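Local coordinates for Pgp2 (Campylobacter jejuni subsp. jejuni, PDB 6XJ6), which helps set the helical shape of the cell, probably by trimming peptidoglycan as an LD-carboxypeptidase, with an accessory NTF2-like domain whose pocket binds peptidoglycan, at residues A[20-25]-A[42-47]; A[236-241]-A[250-255]. All coordinates share one frame; numbering follows the deposited sequence.

Contact 1. Residues A[20-25]-A[42-47]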
loop_
_atom_site.group_PDB
_atom_site.type_symbol
_atom_site.label_atom_id
_atom_site.label_comp_id
_atom_site.label_asym_id
_atom_site.label_seq_id
_atom_site.Cartn_x
_atom_site.Cartn_y
_atom_site.Cartn_z
ATOM N N LEU A 20 -12.075 -2.378 -0.099
ATOM C CA LEU A 20 -10.679 -2.797 -0.039
ATOM C C LEU A 20 -9.804 -2.030 -1.018
ATOM O O LEU A 20 -8.657 -2.431 -1.261
ATOM C CB LEU A 20 -10.555 -4.299 -0.281
ATOM C CG LEU A 20 -11.299 -5.176 0.723
ATOM C CD1 LEU A 20 -11.132 -6.647 0.374
ATOM C CD2 LEU A 20 -10.844 -4.902 2.157
ATOM N N GLY A 21 -10.310 -0.932 -1.557
ATOM C CA GLY A 21 -9.602 -0.120 -2.524
ATOM C C GLY A 21 -10.365 0.000 -3.833
ATOM O O GLY A 21 -11.313 -0.731 -4.112
ATOM N N TYR A 22 -9.900 0.949 -4.640
ATOM C CA TYR A 22 -10.427 1.226 -5.972
ATOM C C TYR A 22 -9.266 1.025 -6.937
ATOM O O TYR A 22 -8.250 1.722 -6.837
ATOM C CB TYR A 22 -10.937 2.667 -6.002
ATOM C CG TYR A 22 -11.596 3.165 -7.271
ATOM C CD1 TYR A 22 -12.550 2.417 -7.943
ATOM C CD2 TYR A 22 -11.293 4.428 -7.763
ATOM C CE1 TYR A 22 -13.160 2.905 -9.087
ATOM C CE2 TYR A 22 -11.897 4.925 -8.901
ATOM C CZ TYR A 22 -12.829 4.161 -9.560
ATOM O OH TYR A 22 -13.429 4.658 -10.700
ATOM N N TYR A 23 -9.400 0.054 -7.838
ATOM C CA TYR A 23 -8.297 -0.411 -8.668
ATOM C C TYR A 23 -8.632 -0.267 -10.146
ATOM O O TYR A 23 -9.753 -0.549 -10.582
ATOM C CB TYR A 23 -7.969 -1.873 -8.342
ATOM C CG TYR A 23 -7.610 -2.034 -6.890
ATOM C CD1 TYR A 23 -6.319 -1.793 -6.459
ATOM C CD2 TYR A 23 -8.571 -2.366 -5.935
ATOM C CE1 TYR A 23 -5.982 -1.896 -5.138
ATOM C CE2 TYR A 23 -8.234 -2.475 -4.594
ATOM C CZ TYR A 23 -6.933 -2.230 -4.207
ATOM O OH TYR A 23 -6.546 -2.315 -2.885
ATOM N N ASP A 24 -7.629 0.130 -10.926
ATOM C CA ASP A 24 -7.852 0.340 -12.350
ATOM C C ASP A 24 -8.102 -0.969 -13.087
ATOM O O ASP A 24 -8.839 -0.985 -14.079
ATOM C CB ASP A 24 -6.663 1.075 -12.958
ATOM C CG ASP A 24 -6.907 1.465 -14.394
ATOM O OD1 ASP A 24 -7.731 2.368 -14.634
ATOM O OD2 ASP A 24 -6.281 0.862 -15.274
ATOM N N ASP A 25 -7.523 -2.074 -12.617
ATOM C CA ASP A 25 -7.722 -3.385 -13.221
ATOM C C ASP A 25 -7.881 -4.412 -12.104
ATOM O O ASP A 25 -7.881 -4.071 -10.917
ATOM C CB ASP A 25 -6.571 -3.718 -14.182
ATOM C CG ASP A 25 -6.848 -4.948 -15.038
ATOM O OD1 ASP A 25 -7.997 -5.115 -15.505
ATOM O OD2 ASP A 25 -5.910 -5.753 -15.238
ATOM N N TYR A 42 -9.350 -11.851 -1.360
ATOM C CA TYR A 42 -10.464 -11.304 -2.111
ATOM C C TYR A 42 -10.000 -10.933 -3.506
ATOM O O TYR A 42 -8.931 -10.349 -3.677
ATOM C CB TYR A 42 -10.984 -10.037 -1.455
ATOM C CG TYR A 42 -11.662 -10.260 -0.136
ATOM C CD1 TYR A 42 -13.006 -10.606 -0.074
ATOM C CD2 TYR A 42 -10.966 -10.110 1.054
ATOM C CE1 TYR A 42 -13.628 -10.803 1.138
ATOM C CE2 TYR A 42 -11.584 -10.303 2.267
ATOM C CZ TYR A 42 -12.913 -10.648 2.304
ATOM O OH TYR A 42 -13.534 -10.842 3.519
ATOM N N SER A 43 -10.798 -11.295 -4.505
ATOM C CA SER A 43 -10.599 -10.805 -5.858
ATOM C C SER A 43 -11.442 -9.552 -6.056
ATOM O O SER A 43 -12.573 -9.467 -5.571
ATOM C CB SER A 43 -11.006 -11.866 -6.881
ATOM O OG SER A 43 -12.378 -12.188 -6.760
ATOM N N TYR A 44 -10.874 -8.578 -6.757
ATOM C CA TYR A 44 -11.565 -7.349 -7.119
ATOM C C TYR A 44 -11.644 -7.312 -8.631
ATOM O O TYR A 44 -10.612 -7.385 -9.305
ATOM C CB TYR A 44 -10.774 -6.142 -6.617
ATOM C CG TYR A 44 -11.312 -4.787 -7.036
ATOM C CD1 TYR A 44 -11.032 -4.261 -8.289
ATOM C CD2 TYR A 44 -12.070 -4.019 -6.162
ATOM C CE1 TYR A 44 -11.509 -3.017 -8.664
ATOM C CE2 TYR A 44 -12.543 -2.777 -6.525
ATOM C CZ TYR A 44 -12.258 -2.279 -7.773
ATOM O OH TYR A 44 -12.732 -1.038 -8.129
ATOM N N GLU A 45 -12.865 -7.209 -9.160
ATOM C CA GLU A 45 -13.107 -7.099 -10.597
ATOM C C GLU A 45 -14.118 -5.977 -10.808
ATOM O O GLU A 45 -15.308 -6.162 -10.546
ATOM C CB GLU A 45 -13.626 -8.416 -11.157
ATOM C CG GLU A 45 -12.671 -9.579 -10.977
ATOM C CD GLU A 45 -13.219 -10.876 -11.540
ATOM O OE1 GLU A 45 -14.283 -10.840 -12.203
ATOM O OE2 GLU A 45 -12.582 -11.929 -11.318
ATOM N N ASP A 46 -13.639 -4.814 -11.246
ATOM C CA ASP A 46 -14.499 -3.668 -11.562
ATOM C C ASP A 46 -15.503 -3.391 -10.442
ATOM O O ASP A 46 -16.694 -3.176 -10.672
ATOM C CB ASP A 46 -15.196 -3.843 -12.916
ATOM C CG ASP A 46 -16.030 -2.629 -13.311
ATOM O OD1 ASP A 46 -17.237 -2.791 -13.615
ATOM O OD2 ASP A 46 -15.484 -1.506 -13.298
ATOM N N GLY A 47 -15.006 -3.388 -9.209
ATOM C CA GLY A 47 -15.840 -3.039 -8.082
ATOM C C GLY A 47 -16.681 -4.165 -7.532
ATOM O O GLY A 47 -17.499 -3.923 -6.636
HETATM O O HOH W 1 -12.615 -0.431 -10.719
#
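Tyr-44 carries most of this contact, its ring packed against the backbone and side chains of residues 21-23. Tyr-23 meets it in a T-shaped (edge-to-face) pair, the edge of its ring directed at the face of Tyr-44, with the planes at 74° and the centroids 5.1 Å apart. Tyr-23 CD2 sits above the middle of the Tyr-44 ring, and Tyr-23 CB packs on Tyr-44 CE1 at 3.7 Å. Gly-21 O approaches the same ring, 3.4 Å from Tyr-44 CE2. The far face of the Tyr-44 ring is taken by Gly-47 N, near the rim, so that the loop after strand 38-45 folds back on its own tyrosine. At the phenol end, Tyr-44 OH meets the edge of the Tyr-22 ring, 3.5 Å from Tyr-22 CD1. Further along, Leu-20 crosses Tyr-42 at about a right angle and sets its CD1 methyl 3.5 Å from Tyr-42 CD2.

Tyr-44 has CG anti to its backbone N (chi1 175°), which sends the ring across to the other segment, where Val-27 and Ile-29 of strand 27-33 also pack on it. Tyr-23 OH donates to Leu-20 O at 2.7 Å, in the carbonyl plane, and also bonds Ser-239 OG; these two partners anchor the phenol end, while the packing on Tyr-44 sets the ring's tilt.

The direct meeting of the segments is thus mainly aromatic and apolar, with the Gly-21 carbonyl beside the ring. The polar link is water 1, which donates to Tyr-23 O and is hydrogen-bonded to Tyr-44 OH at 2.7 Å, bridging the segments.

Contact 2. Residues A[236-241]-A[250-255]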
loop_
_atom_site.group_PDB
_atom_site.type_symbol
_atom_site.label_atom_id
_atom_site.label_comp_id
_atom_site.label_asym_id
_atom_site.label_seq_id
_atom_site.Cartn_x
_atom_site.Cartn_y
_atom_site.Cartn_z
ATOM N N ILE A 236 -4.202 3.762 -11.937
ATOM C CA ILE A 236 -4.296 4.286 -10.578
ATOM C C ILE A 236 -4.959 3.261 -9.670
ATOM O O ILE A 236 -6.069 2.786 -9.946
ATOM C CB ILE A 236 -5.059 5.616 -10.552
ATOM C CG1 ILE A 236 -4.336 6.659 -11.407
ATOM C CG2 ILE A 236 -5.179 6.129 -9.111
ATOM C CD1 ILE A 236 -5.186 7.883 -11.694
ATOM N N ASN A 237 -4.271 2.927 -8.576
ATOM C CA ASN A 237 -4.795 2.066 -7.525
ATOM C C ASN A 237 -4.749 2.842 -6.222
ATOM O O ASN A 237 -3.689 3.350 -5.842
ATOM C CB ASN A 237 -3.931 0.822 -7.349
ATOM C CG ASN A 237 -3.945 -0.085 -8.553
ATOM O OD1 ASN A 237 -4.967 -0.217 -9.230
ATOM N ND2 ASN A 237 -2.822 -0.746 -8.813
ATOM N N ILE A 238 -5.892 2.940 -5.556
ATOM C CA ILE A 238 -5.994 3.607 -4.266
ATOM C C ILE A 238 -6.464 2.578 -3.256
ATOM O O ILE A 238 -7.458 1.878 -3.490
ATOM C CB ILE A 238 -6.934 4.824 -4.333
ATOM C CG1 ILE A 238 -6.311 5.872 -5.258
ATOM C CG2 ILE A 238 -7.190 5.396 -2.943
ATOM C CD1 ILE A 238 -7.107 7.133 -5.397
ATOM N N SER A 239 -5.735 2.472 -2.143
ATOM C CA SER A 239 -6.010 1.431 -1.176
ATOM C C SER A 239 -6.018 1.969 0.246
ATOM O O SER A 239 -5.183 2.807 0.601
ATOM C CB SER A 239 -4.916 0.364 -1.269
ATOM O OG SER A 239 -4.776 -0.113 -2.596
ATOM N N PRO A 240 -6.907 1.465 1.099
ATOM C CA PRO A 240 -6.872 1.856 2.508
ATOM C C PRO A 240 -5.631 1.287 3.176
ATOM O O PRO A 240 -5.171 0.198 2.834
ATOM C CB PRO A 240 -8.151 1.221 3.075
ATOM C CG PRO A 240 -8.371 0.031 2.229
ATOM C CD PRO A 240 -7.935 0.435 0.843
ATOM N N TYR A 241 -5.100 2.044 4.132
ATOM C CA TYR A 241 -3.800 1.747 4.735
ATOM C C TYR A 241 -3.958 1.574 6.242
ATOM O O TYR A 241 -4.018 2.575 6.979
ATOM C CB TYR A 241 -2.787 2.855 4.424
ATOM C CG TYR A 241 -1.359 2.423 4.689
ATOM C CD1 TYR A 241 -0.826 2.466 5.969
ATOM C CD2 TYR A 241 -0.556 1.926 3.665
ATOM C CE1 TYR A 241 0.460 2.064 6.217
ATOM C CE2 TYR A 241 0.727 1.512 3.909
ATOM C CZ TYR A 241 1.235 1.575 5.186
ATOM O OH TYR A 241 2.523 1.168 5.462
ATOM N N TYR A 250 -4.093 6.211 3.178
ATOM C CA TYR A 250 -4.271 5.482 1.935
ATOM C C TYR A 250 -2.937 5.397 1.219
ATOM O O TYR A 250 -2.053 6.243 1.402
ATOM C CB TYR A 250 -5.255 6.186 0.997
ATOM C CG TYR A 250 -6.711 6.028 1.364
ATOM C CD1 TYR A 250 -7.286 6.797 2.357
ATOM C CD2 TYR A 250 -7.515 5.121 0.697
ATOM C CE1 TYR A 250 -8.648 6.653 2.680
ATOM C CE2 TYR A 250 -8.848 4.971 1.017
ATOM C CZ TYR A 250 -9.405 5.736 2.006
ATOM O OH TYR A 250 -10.749 5.587 2.303
ATOM N N ARG A 251 -2.813 4.362 0.389
ATOM C CA ARG A 251 -1.725 4.235 -0.567
ATOM C C ARG A 251 -2.288 4.528 -1.949
ATOM O O ARG A 251 -3.355 4.022 -2.301
ATOM C CB ARG A 251 -1.130 2.831 -0.535
ATOM C CG ARG A 251 0.131 2.725 -1.333
ATOM C CD ARG A 251 0.594 1.300 -1.452
ATOM N NE ARG A 251 0.075 0.748 -2.684
ATOM C CZ ARG A 251 0.710 -0.115 -3.465
ATOM N NH1 ARG A 251 1.910 -0.577 -3.143
ATOM N NH2 ARG A 251 0.122 -0.525 -4.576
ATOM N N ILE A 252 -1.587 5.357 -2.714
ATOM C CA ILE A 252 -1.980 5.705 -4.078
ATOM C C ILE A 252 -0.806 5.354 -4.972
ATOM O O ILE A 252 0.268 5.943 -4.836
ATOM C CB ILE A 252 -2.315 7.199 -4.218
ATOM C CG1 ILE A 252 -3.374 7.621 -3.196
ATOM C CG2 ILE A 252 -2.781 7.488 -5.652
ATOM C CD1 ILE A 252 -3.668 9.105 -3.182
ATOM N N SER A 253 -1.004 4.413 -5.888
ATOM C CA SER A 253 0.029 4.045 -6.841
ATOM C C SER A 253 -0.483 4.283 -8.251
ATOM O O SER A 253 -1.684 4.189 -8.523
ATOM C CB SER A 253 0.483 2.588 -6.664
ATOM O OG SER A 253 -0.571 1.672 -6.878
ATOM N N PHE A 254 0.434 4.613 -9.149
ATOM C CA PHE A 254 0.057 4.919 -10.520
ATOM C C PHE A 254 1.316 4.971 -11.362
ATOM O O PHE A 254 2.429 5.073 -10.836
ATOM C CB PHE A 254 -0.710 6.245 -10.621
ATOM C CG PHE A 254 -0.006 7.418 -9.991
ATOM C CD1 PHE A 254 0.781 8.261 -10.748
ATOM C CD2 PHE A 254 -0.146 7.676 -8.634
ATOM C CE1 PHE A 254 1.419 9.340 -10.171
ATOM C CE2 PHE A 254 0.498 8.754 -8.051
ATOM C CZ PHE A 254 1.273 9.584 -8.819
ATOM N N TYR A 255 1.125 4.887 -12.675
ATOM C CA TYR A 255 2.195 5.104 -13.636
ATOM C C TYR A 255 2.203 6.567 -14.043
ATOM O O TYR A 255 1.148 7.171 -14.271
ATOM C CB TYR A 255 1.988 4.265 -14.898
ATOM C CG TYR A 255 2.240 2.785 -14.753
ATOM C CD1 TYR A 255 1.246 1.862 -15.054
ATOM C CD2 TYR A 255 3.475 2.305 -14.340
ATOM C CE1 TYR A 255 1.471 0.504 -14.936
ATOM C CE2 TYR A 255 3.708 0.947 -14.218
ATOM C CZ TYR A 255 2.704 0.054 -14.516
ATOM O OH TYR A 255 2.940 -1.298 -14.397
HETATM O O HOH W 2 -2.522 1.187 -3.773
#
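Strands 236-240 and 250-255 form the two arms of an antiparallel beta hairpin in the NTF2-like domain, their short axes 168° apart in direction. The face bearing Ile-238 and Ile-252 is knobbly and apolar. These two isoleucines project together from the sheet, with Ile-238 CG1 3.9 Å from Ile-252 CG2. The other branch of Ile-238, CG2, is anti to the backbone N and abuts Tyr-250 CD2 at 3.7 Å, so its two branches wedge against Ile-252 and the Tyr-250 ring. At the far end Ile-236 runs alongside Phe-254, CG1 against CB. Helix 170-188 sets Leu-177 on Ile-238 and Phe-181 on Ile-236, and also packs Ile-173 on Tyr-250. The Tyr-250 ring lies by Ser-239 O and Pro-240, its hydroxyl anchored by Gln-172 and Lys-169.

The face bearing Asn-237, Ser-239, Arg-251 and Ser-253 carries polar side chains, yet packs against Phe-78 and Phe-157. Ser-253 OG, in the crowded position between backbone N and carbonyl carbon (chi1 62°), nestles 3.5 Å from Asn-237 CB. Water 2 sits at the guanidinium edge, in its plane, accepting from Arg-251 NE at 2.9 Å; it also bonds Ser-239 OG, whose other partner is Tyr-23 OH, and donates weakly to Asn-237 O.

Two hydrogen-bonded pairs, Asn-237 with Ser-253 and Ser-239 with Arg-251, supply four backbone bonds; Asn-237 N to Ser-253 O is nearly straight at 170°. The chemistry is two-sided: greasy branches meet the helix, while a buried arginine shares one water with its partner strand and its NH1 has a long, weak ion pair with Glu-80.

The centres of the two contacts lie 11 Å apart, and along the chain contact 1 closes before contact 2 opens. They meet in one sheet: the short strand 22-23 pairs antiparallel with strand 232-240, the first arm of the contact 2 hairpin. That pairing includes the backbone bond from Tyr-22 N to Ile-238 O, 2.9 Å long, and Asn-237 OD1 accepts from Asp-24 N. Segment 42-47 instead belongs to the mixed sheet of the L,D-transpeptidase domain, so residues 20-25 touch both. Strand 22-23 thereby extends the NTF2-like sheet while packing on the catalytic one, tying the NTF2-like domain to the catalytic domain.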